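Beta-lactamase (Klebsiella pneumoniae, PDB 6M5H) probably hydrolyses beta-lactam antibiotics to substituted beta-amino acids, as a plasmid-borne class C serine beta-lactamase that confers antibiotic resistance. Local coordinates at residues 123-128 with 154-159; 47-52 with 61-66. The protein carries 1 engineered substitution. All coordinates share one frame; numbering follows the deposited sequence.

Contact 1: 123-128 with 154-159; sequences LQLFMP and RVFSNI. Engineered in segment 154-159: Phe156 (natural residue Tyr).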
ATOM      1  N   LEU A 123     -17.357  -0.930  -6.913  1.00  9.62           N
ATOM      2  CA  LEU A 123     -16.593  -1.424  -8.047  1.00  8.90           C
ATOM      3  C   LEU A 123     -15.865  -2.707  -7.662  1.00  9.57           C
ATOM      4  O   LEU A 123     -15.395  -2.861  -6.531  1.00  9.48           O
ATOM      5  CB  LEU A 123     -15.587  -0.379  -8.509  1.00 10.06           C
ATOM      6  CG  LEU A 123     -16.148   0.774  -9.310  1.00  9.50           C
ATOM      7  CD1 LEU A 123     -15.207   1.968  -9.312  1.00 10.63           C
ATOM      8  CD2 LEU A 123     -16.431   0.310 -10.745  1.00 10.31           C
ATOM      9  N   GLN A 124     -15.762  -3.626  -8.624  1.00 10.10           N
ATOM     10  CA  GLN A 124     -15.183  -4.936  -8.403  1.00 10.94           C
ATOM     11  C   GLN A 124     -13.670  -4.834  -8.230  1.00  9.39           C
ATOM     12  O   GLN A 124     -13.047  -3.787  -8.475  1.00 10.17           O
ATOM     13  CB  GLN A 124     -15.538  -5.860  -9.581  1.00 11.15           C
ATOM     14  CG  GLN A 124     -14.883  -5.431 -10.903  1.00 12.19           C
ATOM     15  CD  GLN A 124     -15.397  -6.168 -12.126  1.00 16.99           C
ATOM     16  OE1 GLN A 124     -14.627  -6.565 -12.999  1.00 21.37           O
ATOM     17  NE2 GLN A 124     -16.707  -6.332 -12.202  1.00 15.66           N
ATOM     18  N   LEU A 125     -13.073  -5.965  -7.882  1.00  9.37           N
ATOM     19  CA  LEU A 125     -11.653  -5.971  -7.560  1.00  9.37           C
ATOM     20  C   LEU A 125     -10.798  -5.678  -8.780  1.00  9.87           C
ATOM     21  O   LEU A 125      -9.928  -4.802  -8.740  1.00 10.89           O
ATOM     22  CB  LEU A 125     -11.301  -7.342  -6.981  1.00 11.25           C
ATOM     23  CG  LEU A 125      -9.821  -7.592  -6.731  1.00 10.34           C
ATOM     24  CD1 LEU A 125      -9.222  -6.521  -5.847  1.00 11.60           C
ATOM     25  CD2 LEU A 125      -9.681  -8.957  -6.079  1.00 13.43           C
ATOM     26  N   PHE A 126     -11.021  -6.393  -9.880  1.00  9.72           N
ATOM     27  CA  PHE A 126     -10.111  -6.349 -11.022  1.00 11.53           C
ATOM     28  C   PHE A 126     -10.677  -5.567 -12.200  1.00 11.69           C
ATOM     29  O   PHE A 126     -11.847  -5.715 -12.559  1.00 12.12           O
ATOM     30  CB  PHE A 126      -9.785  -7.759 -11.507  1.00 12.43           C
ATOM     31  CG  PHE A 126      -8.936  -8.526 -10.569  1.00 13.50           C
ATOM     32  CD1 PHE A 126      -7.657  -8.087 -10.263  1.00 14.16           C
ATOM     33  CD2 PHE A 126      -9.419  -9.645  -9.942  1.00 14.33           C
ATOM     34  CE1 PHE A 126      -6.870  -8.778  -9.374  1.00 15.79           C
ATOM     35  CE2 PHE A 126      -8.640 -10.344  -9.039  1.00 15.81           C
ATOM     36  CZ  PHE A 126      -7.368  -9.915  -8.758  1.00 16.52           C
ATOM     37  N   MET A 127      -9.831  -4.750 -12.808  1.00 11.56           N
ATOM     38  CA  MET A 127     -10.150  -4.132 -14.083  1.00 12.17           C
ATOM     39  C   MET A 127     -10.423  -5.232 -15.111  1.00 13.27           C
ATOM     40  O   MET A 127      -9.633  -6.181 -15.222  1.00 14.87           O
ATOM     41  CB  MET A 127      -8.951  -3.303 -14.542  1.00 14.42           C
ATOM     42  CG  MET A 127      -9.214  -2.474 -15.784  1.00 16.69           C
ATOM     43  SD  MET A 127     -10.331  -1.085 -15.490  1.00 15.37           S
ATOM     44  CE  MET A 127      -9.349  -0.006 -14.450  1.00 15.10           C
ATOM     45  N   PRO A 128     -11.528  -5.177 -15.841  1.00 14.89           N
ATOM     46  CA  PRO A 128     -11.732  -6.136 -16.934  1.00 16.00           C
ATOM     47  C   PRO A 128     -10.543  -6.125 -17.888  1.00 14.20           C
ATOM     48  O   PRO A 128     -10.041  -5.076 -18.272  1.00 15.41           O
ATOM     49  CB  PRO A 128     -13.013  -5.627 -17.602  1.00 17.69           C
ATOM     50  CG  PRO A 128     -13.752  -4.911 -16.463  1.00 16.98           C
ATOM     51  CD  PRO A 128     -12.659  -4.251 -15.655  1.00 14.47           C
ATOM     52  N   ARG A 154     -18.082  -2.737   1.651  1.00  9.60           N
ATOM     53  CA  ARG A 154     -16.685  -2.623   1.287  1.00  9.84           C
ATOM     54  C   ARG A 154     -16.343  -3.771   0.346  1.00  8.54           C
ATOM     55  O   ARG A 154     -16.566  -4.949   0.668  1.00 10.25           O
ATOM     56  CB  ARG A 154     -15.839  -2.666   2.539  1.00  9.58           C
ATOM     57  CG  ARG A 154     -14.365  -2.608   2.243  1.00  9.93           C
ATOM     58  CD  ARG A 154     -13.544  -2.772   3.511  1.00  9.73           C
ATOM     59  NE  ARG A 154     -12.102  -2.621   3.281  1.00 10.25           N
ATOM     60  CZ  ARG A 154     -11.316  -3.576   2.794  1.00  9.89           C
ATOM     61  NH1 ARG A 154     -11.784  -4.789   2.500  1.00 11.68           N
ATOM     62  NH2 ARG A 154     -10.017  -3.320   2.647  1.00 11.14           N
ATOM     63  N   VAL A 155     -15.797  -3.416  -0.805  1.00  8.76           N
ATOM     64  CA  VAL A 155     -15.285  -4.340  -1.804  1.00  9.50           C
ATOM     65  C   VAL A 155     -13.929  -3.789  -2.216  1.00  7.97           C
ATOM     66  O   VAL A 155     -13.857  -2.750  -2.882  1.00  9.03           O
ATOM     67  CB  VAL A 155     -16.221  -4.440  -3.024  1.00  9.06           C
ATOM     68  CG1 VAL A 155     -15.567  -5.297  -4.112  1.00 11.50           C
ATOM     69  CG2 VAL A 155     -17.604  -4.977  -2.612  1.00 11.46           C
ATOM     70  N   PHE A 156     -12.859  -4.433  -1.779  1.00  8.07           N
ATOM     71  CA  PHE A 156     -11.525  -3.961  -2.126  1.00  8.62           C
ATOM     72  C   PHE A 156     -11.419  -3.897  -3.655  1.00  9.07           C
ATOM     73  O   PHE A 156     -11.810  -4.836  -4.350  1.00  9.01           O
ATOM     74  CB  PHE A 156     -10.524  -4.973  -1.570  1.00  9.10           C
ATOM     75  CG  PHE A 156      -9.096  -4.581  -1.739  1.00  8.61           C
ATOM     76  CD1 PHE A 156      -8.554  -3.548  -0.999  1.00  9.43           C
ATOM     77  CD2 PHE A 156      -8.304  -5.243  -2.642  1.00 11.09           C
ATOM     78  CE1 PHE A 156      -7.216  -3.205  -1.143  1.00  9.92           C
ATOM     79  CE2 PHE A 156      -6.968  -4.928  -2.785  1.00 11.30           C
ATOM     80  CZ  PHE A 156      -6.445  -3.890  -2.048  1.00 11.04           C
ATOM     81  N   SER A 157     -10.933  -2.777  -4.201  1.00  8.48           N
ATOM     82  CA  SER A 157     -11.060  -2.548  -5.639  1.00  8.17           C
ATOM     83  C   SER A 157      -9.844  -1.883  -6.268  1.00  8.32           C
ATOM     84  O   SER A 157      -9.466  -0.768  -5.891  1.00  8.91           O
ATOM     85  CB  SER A 157     -12.306  -1.707  -5.923  1.00  8.30           C
ATOM     86  OG  SER A 157     -12.420  -1.453  -7.308  1.00  8.79           O
ATOM     87  N   ASN A 158      -9.277  -2.531  -7.292  1.00  9.09           N
ATOM     88  CA  ASN A 158      -8.266  -1.851  -8.086  1.00  8.88           C
ATOM     89  C   ASN A 158      -8.864  -0.731  -8.917  1.00  8.96           C
ATOM     90  O   ASN A 158      -8.215   0.299  -9.148  1.00  8.97           O
ATOM     91  CB  ASN A 158      -7.575  -2.827  -9.024  1.00  8.99           C
ATOM     92  CG  ASN A 158      -6.675  -3.765  -8.311  1.00  9.62           C
ATOM     93  OD1 ASN A 158      -6.382  -3.584  -7.130  1.00 10.26           O
ATOM     94  ND2 ASN A 158      -6.180  -4.758  -9.025  1.00 12.60           N
ATOM     95  N   ILE A 159     -10.093  -0.921  -9.393  1.00  9.00           N
ATOM     96  CA  ILE A 159     -10.722   0.085 -10.243  1.00  9.31           C
ATOM     97  C   ILE A 159     -10.978   1.351  -9.442  1.00  8.03           C
ATOM     98  O   ILE A 159     -10.673   2.460  -9.884  1.00  8.63           O
ATOM     99  CB  ILE A 159     -12.026  -0.437 -10.886  1.00  9.89           C
ATOM    100  CG1 ILE A 159     -11.800  -1.780 -11.578  1.00 10.31           C
ATOM    101  CG2 ILE A 159     -12.499   0.586 -11.908  1.00 10.23           C
ATOM    102  CD1 ILE A 159     -13.090  -2.393 -12.155  1.00 11.94           C
TER
HETATM  103  O   HOH W   1     -15.542  -1.184  -4.320  1.00  9.37           O
HETATM  104  O   HOH W   2      -7.023  -4.721 -11.918  1.00 12.80           O
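Leu125 and Ser157 bring the two backbones closest, with CA atoms 4.0 Å apart, and the backbone N of Asn158 donates to Leu125 O at 2.8 Å. One residue earlier Ser157 OG donates to Gln124 O (2.7 Å) from above the carbonyl plane rather than along a lone pair. With OG anti to the backbone N (chi1 179°), the hydroxyl stands between this carbonyl and the start of helix 158-171, where Ser157 is the N-cap. OG donates to Gln124 O and accepts from Gly160 N, so one hydroxyl joins the loop to the helix start. Leu125 CD1 packs obliquely on the engineered Phe156, 3.6 Å from its CD2, and Leu125 CA makes a C-H...O contact with Phe156 O.

These segments border the active site of the class C beta-lactamase fold. Phe156, Tyr in the natural enzyme, lies at a position seen to bind AMP and packs on Ser71, to which AMP has been seen covalently bound; no ligand is present here. Asn158 turns its OD1 to Lys74, consistent with the lysine of the SxxK motif that begins at Ser71. Its ND2 binds a water that Met127 N also holds, and lies beside the Phe126 ring, amide and ring planes being 81° apart.

Ile159 fills the apolar side. Its CG2 meets Leu123 CD1 at 4.0 Å and the methyl of Met127, whose chain bends at chi2 and chi3 to bring CE there; CD1 reaches Phe126 O at 3.6 Å and the ring of Pro128. At the other end a second water donates to both Leu123 O and Val155 O, while Val155 CG1 lies 3.4 Å from that same Leu123 carbonyl oxygen.

Contact 2: 47-52 with 61-66; sequences IYNYGL and VTENTL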
ATOM      1  N   ILE A  47      17.877  -2.800   8.668  1.00 10.66           N
ATOM      2  CA  ILE A  47      17.541  -3.424   7.393  1.00 11.08           C
ATOM      3  C   ILE A  47      18.236  -4.768   7.321  1.00 11.18           C
ATOM      4  O   ILE A  47      19.465  -4.828   7.457  1.00 11.69           O
ATOM      5  CB  ILE A  47      18.000  -2.585   6.176  1.00 12.50           C
ATOM      6  CG1 ILE A  47      17.645  -1.090   6.255  1.00 16.28           C
ATOM      7  CG2 ILE A  47      17.559  -3.272   4.875  1.00 13.78           C
ATOM      8  CD1 ILE A  47      16.199  -0.794   6.276  1.00 14.98           C
ATOM      9  N   TYR A  48      17.493  -5.825   7.076  1.00 10.10           N
ATOM     10  CA  TYR A  48      18.032  -7.178   6.987  1.00 10.88           C
ATOM     11  C   TYR A  48      17.675  -7.765   5.628  1.00  9.87           C
ATOM     12  O   TYR A  48      16.493  -7.805   5.248  1.00 11.19           O
ATOM     13  CB  TYR A  48      17.460  -8.036   8.122  1.00 11.89           C
ATOM     14  CG  TYR A  48      17.732  -7.412   9.472  1.00 12.33           C
ATOM     15  CD1 TYR A  48      19.010  -7.398  10.004  1.00 13.29           C
ATOM     16  CD2 TYR A  48      16.740  -6.793  10.181  1.00 12.66           C
ATOM     17  CE1 TYR A  48      19.269  -6.798  11.238  1.00 14.02           C
ATOM     18  CE2 TYR A  48      16.989  -6.201  11.415  1.00 12.44           C
ATOM     19  CZ  TYR A  48      18.253  -6.203  11.918  1.00 12.53           C
ATOM     20  OH  TYR A  48      18.501  -5.609  13.161  1.00 14.11           O
ATOM     21  N   ASN A  49      18.699  -8.204   4.900  1.00 10.00           N
ATOM     22  CA  ASN A  49      18.530  -8.760   3.575  1.00 10.16           C
ATOM     23  C   ASN A  49      18.831 -10.242   3.586  1.00 10.48           C
ATOM     24  O   ASN A  49      19.779 -10.678   4.261  1.00 11.68           O
ATOM     25  CB  ASN A  49      19.436  -8.040   2.593  1.00 11.81           C
ATOM     26  CG  ASN A  49      19.116  -6.566   2.528  1.00 11.27           C
ATOM     27  OD1 ASN A  49      17.948  -6.173   2.522  1.00 11.00           O
ATOM     28  ND2 ASN A  49      20.145  -5.732   2.515  1.00 12.62           N
ATOM     29  N   TYR A  50      18.071 -11.004   2.816  1.00 10.26           N
ATOM     30  CA  TYR A  50      18.135 -12.459   2.849  1.00 11.35           C
ATOM     31  C   TYR A  50      18.075 -12.991   1.434  1.00 10.56           C
ATOM     32  O   TYR A  50      17.185 -12.623   0.657  1.00 11.26           O
ATOM     33  CB  TYR A  50      16.955 -13.072   3.609  1.00 11.86           C
ATOM     34  CG  TYR A  50      16.863 -12.650   5.026  1.00 10.92           C
ATOM     35  CD1 TYR A  50      16.220 -11.475   5.385  1.00 11.72           C
ATOM     36  CD2 TYR A  50      17.446 -13.419   6.032  1.00 12.11           C
ATOM     37  CE1 TYR A  50      16.155 -11.081   6.684  1.00 12.52           C
ATOM     38  CE2 TYR A  50      17.394 -13.026   7.337  1.00 12.99           C
ATOM     39  CZ  TYR A  50      16.749 -11.843   7.656  1.00 12.52           C
ATOM     40  OH  TYR A  50      16.659 -11.414   8.955  1.00 13.60           O
ATOM     41  N   GLY A  51      18.995 -13.895   1.091  1.00 12.44           N
ATOM     42  CA  GLY A  51      18.800 -14.694  -0.104  1.00 12.29           C
ATOM     43  C   GLY A  51      18.996 -13.917  -1.389  1.00 11.87           C
ATOM     44  O   GLY A  51      19.832 -13.017  -1.474  1.00 12.11           O
ATOM     45  N   LEU A  52      18.213 -14.293  -2.395  1.00 11.99           N
ATOM     46  CA  LEU A  52      18.468 -13.939  -3.790  1.00 12.79           C
ATOM     47  C   LEU A  52      17.343 -13.095  -4.381  1.00 11.55           C
ATOM     48  O   LEU A  52      16.162 -13.443  -4.268  1.00 12.06           O
ATOM     49  CB  LEU A  52      18.609 -15.189  -4.676  1.00 13.59           C
ATOM     50  CG  LEU A  52      19.735 -16.135  -4.268  1.00 14.95           C
ATOM     51  CD1 LEU A  52      19.691 -17.346  -5.155  1.00 19.39           C
ATOM     52  CD2 LEU A  52      21.073 -15.441  -4.323  1.00 17.60           C
ATOM     53  N   VAL A  61      19.979 -10.272  -2.651  1.00 13.15           N
ATOM     54  CA  VAL A  61      19.249  -9.103  -2.169  1.00 12.86           C
ATOM     55  C   VAL A  61      20.257  -8.191  -1.493  1.00 12.63           C
ATOM     56  O   VAL A  61      21.075  -8.647  -0.681  1.00 13.10           O
ATOM     57  CB  VAL A  61      18.152  -9.518  -1.175  1.00 11.12           C
ATOM     58  CG1 VAL A  61      17.440  -8.299  -0.623  1.00 11.64           C
ATOM     59  CG2 VAL A  61      17.145 -10.433  -1.854  1.00 11.33           C
ATOM     60  N   THR A  62      20.235  -6.909  -1.838  1.00 12.00           N
ATOM     61  CA  THR A  62      21.093  -5.882  -1.263  1.00 13.00           C
ATOM     62  C   THR A  62      20.217  -4.727  -0.796  1.00 12.11           C
ATOM     63  O   THR A  62      18.989  -4.728  -0.997  1.00 11.00           O
ATOM     64  CB  THR A  62      22.112  -5.314  -2.271  1.00 13.42           C
ATOM     65  OG1 THR A  62      21.447  -4.408  -3.159  1.00 13.36           O
ATOM     66  CG2 THR A  62      22.791  -6.394  -3.080  1.00 14.72           C
ATOM     67  N   GLU A  63      20.860  -3.695  -0.252  1.00 12.35           N
ATOM     68  CA  GLU A  63      20.151  -2.500   0.175  1.00 12.97           C
ATOM     69  C   GLU A  63      19.430  -1.832  -0.986  1.00 12.19           C
ATOM     70  O   GLU A  63      18.474  -1.088  -0.758  1.00 12.03           O
ATOM     71  CB  GLU A  63      21.157  -1.520   0.777  1.00 15.98           C
ATOM     72  CG  GLU A  63      21.779  -1.997   2.074  1.00 25.25           C
ATOM     73  CD  GLU A  63      20.765  -2.588   3.056  1.00 22.30           C
ATOM     74  OE1 GLU A  63      21.150  -3.441   3.849  1.00 25.12           O
ATOM     75  OE2 GLU A  63      19.600  -2.144   3.070  1.00 29.28           O
ATOM     76  N   ASN A  64      19.854  -2.085  -2.219  1.00 10.85           N
ATOM     77  CA  ASN A  64      19.253  -1.451  -3.388  1.00 10.99           C
ATOM     78  C   ASN A  64      18.205  -2.292  -4.080  1.00 10.84           C
ATOM     79  O   ASN A  64      17.651  -1.833  -5.073  1.00 10.51           O
ATOM     80  CB  ASN A  64      20.331  -1.055  -4.399  1.00 13.91           C
ATOM     81  CG  ASN A  64      21.242  -0.013  -3.858  1.00 16.85           C
ATOM     82  OD1 ASN A  64      20.811   0.886  -3.151  1.00 18.25           O
ATOM     83  ND2 ASN A  64      22.519  -0.107  -4.205  1.00 19.80           N
ATOM     84  N   THR A  65      17.933  -3.510  -3.608  1.00 10.45           N
ATOM     85  CA  THR A  65      17.002  -4.375  -4.333  1.00 10.34           C
ATOM     86  C   THR A  65      15.591  -3.803  -4.356  1.00  9.71           C
ATOM     87  O   THR A  65      15.046  -3.436  -3.314  1.00  9.79           O
ATOM     88  CB  THR A  65      16.981  -5.778  -3.724  1.00 10.47           C
ATOM     89  OG1 THR A  65      18.313  -6.309  -3.754  1.00 10.26           O
ATOM     90  CG2 THR A  65      16.040  -6.707  -4.483  1.00 11.12           C
ATOM     91  N   LEU A  66      15.017  -3.747  -5.543  1.00  9.41           N
ATOM     92  CA  LEU A  66      13.652  -3.298  -5.765  1.00  8.89           C
ATOM     93  C   LEU A  66      12.733  -4.504  -5.824  1.00  9.88           C
ATOM     94  O   LEU A  66      12.991  -5.478  -6.554  1.00 10.07           O
ATOM     95  CB  LEU A  66      13.558  -2.534  -7.088  1.00  9.29           C
ATOM     96  CG  LEU A  66      14.391  -1.249  -7.166  1.00 10.22           C
ATOM     97  CD1 LEU A  66      14.577  -0.783  -8.599  1.00 13.19           C
ATOM     98  CD2 LEU A  66      13.808  -0.162  -6.325  1.00 10.79           C
TER
HETATM   99  O   HOH W   3      17.073  -4.083   0.839  1.00 10.91           O
HETATM  100  O   HOH W   4      21.051 -11.262   0.550  1.00 19.90           O
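Asn49 faces the 61-66 loop from strand 44-50, and its side chain meets that loop atom by atom. CB lies 3.8 Å from Val61 CG1, over a branch that stands anti to its own backbone N (chi1 177°). CG, further out, approaches the carbonyl carbon of Thr62. At the tip the amide divides its work. ND2 gives a weak, bent hydrogen bond to Glu63 OE1 (2.8 Å, 119° at the hydrogen), and a bend at chi2 of Glu63 brings OE1 there. The amide and carboxylate planes are 47° apart. OD1 is hydrogen-bonded to Ser36 OG on the adjoining strand and accepts from a water that also donates to Thr62 O.

Further along, Val61 N donates to Gly51 O at 3.0 Å. A second water bridges Gly51 O and Val61 O, so the glycine carbonyl is gripped twice. Val61 CG2 sits 3.3 Å from Tyr50 O, near the corner that the chain turns at Gly51, with positive phi.

Beyond Val61 the loop folds on itself. Thr65 OG1 accepts from Thr62 N, and Thr62 OG1 accepts from Asn64 N. While Val61, Thr62 and Glu63 lean on the outermost strand of the large antiparallel sheet, the chain is carried away from it by an ST turn set within the type I beta turn of Thr62 to Thr65.

How the contacts relate
Contact 2 comes first along the chain and closes before contact 1 opens. Their centres lie 32 Å apart, on opposite sides of the centre of the chain, with nearest atoms about 19 Å from each other, so they do not touch. Both nevertheless involve the same antiparallel sheet: 47-52 runs off strand 44-50, at one edge, while 154-159 leaves strand 153-154, at the other, and enters helix 158-171. Helix 72-86, which starts beside Ser71, falls between them in sequence. Contact 1 borders the active site, since Phe156 touches Ser71 and Asn158 bonds Lys74, whereas contact 2 is structural packing at the remote edge of the sheet, away from the annotated sites.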